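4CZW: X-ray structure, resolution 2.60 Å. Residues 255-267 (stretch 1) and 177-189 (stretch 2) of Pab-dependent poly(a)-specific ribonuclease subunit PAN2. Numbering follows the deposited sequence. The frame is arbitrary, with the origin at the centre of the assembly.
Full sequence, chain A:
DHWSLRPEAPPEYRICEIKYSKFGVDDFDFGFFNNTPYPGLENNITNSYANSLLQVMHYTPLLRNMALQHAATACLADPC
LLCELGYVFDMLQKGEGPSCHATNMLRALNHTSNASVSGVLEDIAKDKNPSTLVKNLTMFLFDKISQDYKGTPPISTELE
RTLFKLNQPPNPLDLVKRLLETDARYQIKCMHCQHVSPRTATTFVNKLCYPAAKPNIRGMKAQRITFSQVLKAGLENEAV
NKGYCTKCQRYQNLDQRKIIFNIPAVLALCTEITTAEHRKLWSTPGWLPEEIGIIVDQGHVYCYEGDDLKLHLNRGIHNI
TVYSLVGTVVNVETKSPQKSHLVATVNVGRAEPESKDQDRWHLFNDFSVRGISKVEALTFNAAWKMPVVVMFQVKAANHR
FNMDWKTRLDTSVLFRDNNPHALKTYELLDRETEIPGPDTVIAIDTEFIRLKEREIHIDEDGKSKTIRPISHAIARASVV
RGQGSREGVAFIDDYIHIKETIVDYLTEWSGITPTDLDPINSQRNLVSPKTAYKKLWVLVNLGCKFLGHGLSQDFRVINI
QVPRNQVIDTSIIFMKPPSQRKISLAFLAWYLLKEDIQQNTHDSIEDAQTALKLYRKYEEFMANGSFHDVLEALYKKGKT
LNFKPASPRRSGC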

# COMPACT_ATOMS: atom_id res chain seq x y z
N ASP A 255 -11.13 15.64 -38.92
CA ASP A 255 -9.75 15.60 -38.43
C ASP A 255 -9.71 15.82 -36.92
O ASP A 255 -9.91 16.93 -36.44
CB ASP A 255 -8.90 16.65 -39.15
CG ASP A 255 -7.49 16.72 -38.61
OD1 ASP A 255 -6.94 15.67 -38.23
OD2 ASP A 255 -6.92 17.83 -38.58
N GLN A 256 -9.45 14.74 -36.19
CA GLN A 256 -9.47 14.76 -34.74
C GLN A 256 -8.07 14.61 -34.16
O GLN A 256 -7.42 13.58 -34.34
CB GLN A 256 -10.38 13.65 -34.22
CG GLN A 256 -11.79 13.69 -34.79
CD GLN A 256 -12.40 12.32 -34.94
OE1 GLN A 256 -11.81 11.31 -34.56
NE2 GLN A 256 -13.60 12.27 -35.52
N ARG A 257 -7.61 15.63 -33.45
CA ARG A 257 -6.29 15.60 -32.85
C ARG A 257 -6.36 15.89 -31.35
O ARG A 257 -7.07 16.80 -30.92
CB ARG A 257 -5.36 16.61 -33.54
CG ARG A 257 -5.43 16.57 -35.05
CD ARG A 257 -4.28 17.32 -35.69
NE ARG A 257 -4.43 17.41 -37.14
CZ ARG A 257 -3.45 17.74 -37.97
NH1 ARG A 257 -2.24 18.00 -37.50
NH2 ARG A 257 -3.68 17.80 -39.28
N LYS A 258 -5.62 15.12 -30.57
CA LYS A 258 -5.60 15.30 -29.12
C LYS A 258 -4.67 16.44 -28.74
O LYS A 258 -3.45 16.29 -28.73
CB LYS A 258 -5.17 14.01 -28.42
CG LYS A 258 -5.29 14.06 -26.91
CD LYS A 258 -5.04 12.70 -26.28
CE LYS A 258 -5.30 12.72 -24.78
NZ LYS A 258 -5.15 11.38 -24.16
N ILE A 259 -5.26 17.60 -28.43
CA ILE A 259 -4.49 18.77 -28.03
C ILE A 259 -4.06 18.65 -26.57
O ILE A 259 -4.90 18.67 -25.67
CB ILE A 259 -5.29 20.07 -28.23
CG1 ILE A 259 -5.91 20.11 -29.63
CG2 ILE A 259 -4.40 21.28 -27.99
CD1 ILE A 259 -4.89 20.04 -30.75
N ILE A 260 -2.76 18.54 -26.35
CA ILE A 260 -2.23 18.31 -25.01
C ILE A 260 -1.77 19.61 -24.34
O ILE A 260 -0.94 20.34 -24.89
CB ILE A 260 -1.06 17.31 -25.04
CG1 ILE A 260 -1.52 15.99 -25.67
CG2 ILE A 260 -0.50 17.09 -23.65
CD1 ILE A 260 -0.43 14.96 -25.80
N PHE A 261 -2.31 19.88 -23.16
CA PHE A 261 -2.00 21.10 -22.43
C PHE A 261 -0.94 20.87 -21.35
O PHE A 261 0.07 21.57 -21.30
CB PHE A 261 -3.27 21.68 -21.79
CG PHE A 261 -4.35 21.98 -22.78
CD1 PHE A 261 -4.06 22.60 -23.99
CD2 PHE A 261 -5.67 21.63 -22.52
CE1 PHE A 261 -5.06 22.88 -24.90
CE2 PHE A 261 -6.67 21.90 -23.43
CZ PHE A 261 -6.37 22.53 -24.62
N ASN A 262 -1.19 19.89 -20.49
CA ASN A 262 -0.26 19.58 -19.40
C ASN A 262 0.01 18.09 -19.24
O ASN A 262 -0.85 17.25 -19.51
CB ASN A 262 -0.78 20.14 -18.08
CG ASN A 262 -0.45 21.61 -17.89
OD1 ASN A 262 0.65 21.96 -17.48
ND2 ASN A 262 -1.41 22.47 -18.19
N ILE A 263 1.22 17.77 -18.80
CA ILE A 263 1.60 16.41 -18.46
C ILE A 263 1.65 16.26 -16.94
O ILE A 263 2.06 17.18 -16.24
CB ILE A 263 2.95 16.02 -19.08
CG1 ILE A 263 4.01 17.08 -18.74
CG2 ILE A 263 2.83 15.87 -20.59
CD1 ILE A 263 5.39 16.76 -19.27
N PRO A 264 1.22 15.10 -16.43
CA PRO A 264 1.15 14.89 -14.98
C PRO A 264 2.52 14.85 -14.31
O PRO A 264 3.51 14.51 -14.95
CB PRO A 264 0.45 13.53 -14.85
CG PRO A 264 0.76 12.83 -16.13
CD PRO A 264 0.77 13.91 -17.18
N ALA A 265 2.57 15.21 -13.03
CA ALA A 265 3.80 15.15 -12.26
C ALA A 265 4.22 13.70 -12.07
O ALA A 265 5.41 13.39 -12.01
CB ALA A 265 3.62 15.84 -10.92
N VAL A 266 3.24 12.81 -11.96
CA VAL A 266 3.48 11.38 -11.91
C VAL A 266 3.06 10.74 -13.23
O VAL A 266 1.89 10.77 -13.60
CB VAL A 266 2.72 10.71 -10.75
CG1 VAL A 266 2.91 9.20 -10.80
CG2 VAL A 266 3.19 11.27 -9.42
N LEU A 267 4.03 10.18 -13.95
CA LEU A 267 3.78 9.65 -15.28
C LEU A 267 3.74 8.12 -15.30
O LEU A 267 4.78 7.47 -15.41
CB LEU A 267 4.84 10.16 -16.26
CG LEU A 267 4.61 9.86 -17.74
CD1 LEU A 267 3.32 10.50 -18.23
CD2 LEU A 267 5.80 10.33 -18.57
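Stretch 2 (177-189) KRLLETDARYQIK

Stretch 2 enters as the last turn of a helix, K177 to L180, leaves helical geometry at E181, and then runs as an extended strand to K189. That strand lies antiparallel to the strand that already runs through D255 at the start of stretch 1; the N-to-C directions of the two strands differ by 162°, and their axes come no closer than 4.5 Å. The register pairs D255 with K189, R257 with Q187 and I259 with R185 as hydrogen-bonded pairs, and Q256 with I188, K258 with Y186 and I260 with A184 as non-hydrogen-bonded ones. Each hydrogen-bonded pair is doubly tied: D255 N to K189 O is 2.7 Å and K189 N to D255 O 2.8 Å, while Q187 N to R257 O is 2.9 Å and R257 N to Q187 O 3.1 Å. I259 N reaches R185 O at 2.7 Å, and R185 N returns to I259 O at 3.0 Å.

On the face carrying K258, Y186 takes chi1 near -74° (m) with chi2 near -82°, which brings the end of its side chain nearer stretch 1. K258 takes chi1 t (-173°), which sets CG over the face of the Y186 ring, 4.3 Å from the centroid, as a CH-pi contact; the remaining angles, also t, carry the chain on, with CE 3.9 Å from A184 CB. The long aliphatic portion of lysine suits such packing, while its NZ is hydrogen-bonded elsewhere in the structure. A184 is small and buried, its CB 4.3 Å from I260 CG1. Further along this face, I188 (m, t) sets CG2 3.7 Å from Q256 CG, methyl against methylene.

The other face is more polar. I259, m at chi1 and chi2, places CG1 3.7 Å from Q187 CB; Q187 itself is t at chi1 and chi2. R185 takes p at chi1 and is then extended, bringing NE to 3.3 Å from F261 CZ, at the edge of the phenyl ring. D255, in t, receives R257 in a salt bridge, OD2 to NE 2.9 Å, within its own strand. D183, also t, similarly binds K177 within stretch 2, OD1 to NZ 2.9 Å, a weak hydrogen bond within a salt bridge.

Near the turn, D183 O accepts from both F261 N (2.7 Å) and N262 N (3.0 Å). P264, which has no amide hydrogen to give, packs instead, with CB 3.3 Å from E181 O and CD 3.3 Å from T182 OG1. Beyond it, A265 N donates to R178 O (3.0 Å) and V266 N to L179 O (2.9 Å), using carbonyls at the helix end. L179 (m, t) lays CD2 3.9 Å from A265 CB, and L180 (m, t) brings CD2 within 4.1 Å of V266 CB.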

# COMPACT_ATOMS: atom_id res chain seq x y z
N LYS A 177 -5.16 16.90 -10.10
CA LYS A 177 -5.23 16.90 -11.56
C LYS A 177 -3.85 17.10 -12.16
O LYS A 177 -3.48 16.46 -13.14
CB LYS A 177 -6.20 17.98 -12.04
CG LYS A 177 -6.48 17.94 -13.53
CD LYS A 177 -7.56 18.95 -13.90
CE LYS A 177 -7.88 18.90 -15.39
NZ LYS A 177 -6.68 19.23 -16.22
N ARG A 178 -3.08 18.01 -11.57
CA ARG A 178 -1.72 18.29 -12.03
C ARG A 178 -0.78 17.14 -11.71
O ARG A 178 0.27 16.98 -12.34
CB ARG A 178 -1.22 19.60 -11.41
CG ARG A 178 0.12 20.08 -11.94
CD ARG A 178 0.47 21.46 -11.41
NE ARG A 178 1.76 21.93 -11.89
CZ ARG A 178 2.25 23.15 -11.68
NH1 ARG A 178 1.54 24.03 -10.98
NH2 ARG A 178 3.44 23.49 -12.15
N LEU A 179 -1.16 16.33 -10.72
CA LEU A 179 -0.32 15.23 -10.26
C LEU A 179 -0.49 13.95 -11.07
O LEU A 179 0.48 13.24 -11.34
CB LEU A 179 -0.60 14.95 -8.78
CG LEU A 179 -0.08 15.97 -7.77
CD1 LEU A 179 -0.75 15.78 -6.42
CD2 LEU A 179 1.43 15.87 -7.64
N LEU A 180 -1.73 13.66 -11.47
CA LEU A 180 -2.03 12.37 -12.08
C LEU A 180 -2.58 12.46 -13.51
O LEU A 180 -2.44 11.52 -14.29
CB LEU A 180 -3.02 11.59 -11.21
CG LEU A 180 -2.64 11.38 -9.74
CD1 LEU A 180 -3.69 10.55 -9.03
CD2 LEU A 180 -1.27 10.72 -9.63
N GLU A 181 -3.21 13.58 -13.84
CA GLU A 181 -3.89 13.70 -15.13
C GLU A 181 -3.05 14.32 -16.23
O GLU A 181 -2.20 15.18 -15.98
CB GLU A 181 -5.18 14.51 -14.98
CG GLU A 181 -6.28 13.82 -14.20
CD GLU A 181 -7.62 14.50 -14.38
OE1 GLU A 181 -7.76 15.28 -15.34
OE2 GLU A 181 -8.53 14.25 -13.57
N THR A 182 -3.29 13.88 -17.46
CA THR A 182 -2.76 14.54 -18.64
C THR A 182 -3.81 15.52 -19.16
O THR A 182 -4.76 15.12 -19.83
CB THR A 182 -2.40 13.53 -19.75
OG1 THR A 182 -1.40 12.62 -19.27
CG2 THR A 182 -1.86 14.26 -20.98
N ASP A 183 -3.63 16.79 -18.83
CA ASP A 183 -4.59 17.82 -19.22
C ASP A 183 -4.64 17.97 -20.74
O ASP A 183 -3.70 18.47 -21.35
CB ASP A 183 -4.23 19.16 -18.57
CG ASP A 183 -5.24 20.24 -18.86
OD1 ASP A 183 -6.43 19.91 -19.07
OD2 ASP A 183 -4.85 21.43 -18.88
N ALA A 184 -5.75 17.53 -21.33
CA ALA A 184 -5.88 17.55 -22.78
C ALA A 184 -7.34 17.56 -23.23
O ALA A 184 -8.25 17.36 -22.43
CB ALA A 184 -5.15 16.36 -23.39
N ARG A 185 -7.54 17.79 -24.52
CA ARG A 185 -8.87 17.74 -25.13
C ARG A 185 -8.74 17.48 -26.63
O ARG A 185 -7.70 17.75 -27.22
CB ARG A 185 -9.63 19.05 -24.88
CG ARG A 185 -9.04 20.26 -25.58
CD ARG A 185 -9.91 21.49 -25.38
NE ARG A 185 -9.36 22.66 -26.06
CZ ARG A 185 -9.94 23.86 -26.06
NH1 ARG A 185 -11.09 24.05 -25.42
NH2 ARG A 185 -9.37 24.87 -26.71
N TYR A 186 -9.80 16.95 -27.23
CA TYR A 186 -9.78 16.64 -28.65
C TYR A 186 -10.33 17.78 -29.50
O TYR A 186 -11.43 18.28 -29.25
CB TYR A 186 -10.57 15.36 -28.93
CG TYR A 186 -9.87 14.09 -28.50
CD1 TYR A 186 -8.90 13.51 -29.31
CD2 TYR A 186 -10.18 13.48 -27.30
CE1 TYR A 186 -8.26 12.35 -28.93
CE2 TYR A 186 -9.54 12.32 -26.91
CZ TYR A 186 -8.58 11.76 -27.72
OH TYR A 186 -7.94 10.60 -27.33
N GLN A 187 -9.56 18.18 -30.51
CA GLN A 187 -10.03 19.15 -31.49
C GLN A 187 -10.55 18.44 -32.73
O GLN A 187 -9.78 17.88 -33.51
CB GLN A 187 -8.91 20.13 -31.86
CG GLN A 187 -9.27 21.05 -33.02
CD GLN A 187 -8.09 21.88 -33.49
OE1 GLN A 187 -7.43 22.56 -32.70
NE2 GLN A 187 -7.82 21.84 -34.79
N ILE A 188 -11.87 18.46 -32.90
CA ILE A 188 -12.50 17.81 -34.04
C ILE A 188 -12.81 18.82 -35.14
O ILE A 188 -13.72 19.64 -35.00
CB ILE A 188 -13.79 17.09 -33.63
CG1 ILE A 188 -13.51 16.11 -32.49
CG2 ILE A 188 -14.40 16.36 -34.82
CD1 ILE A 188 -14.73 15.36 -32.00
N LYS A 189 -12.05 18.77 -36.22
CA LYS A 189 -12.21 19.71 -37.32
C LYS A 189 -12.81 19.06 -38.56
O LYS A 189 -12.30 18.04 -39.04
CB LYS A 189 -10.86 20.35 -37.67
CG LYS A 189 -10.91 21.25 -38.90
CD LYS A 189 -9.52 21.75 -39.27
CE LYS A 189 -8.93 22.63 -38.19
NZ LYS A 189 -7.60 23.18 -38.58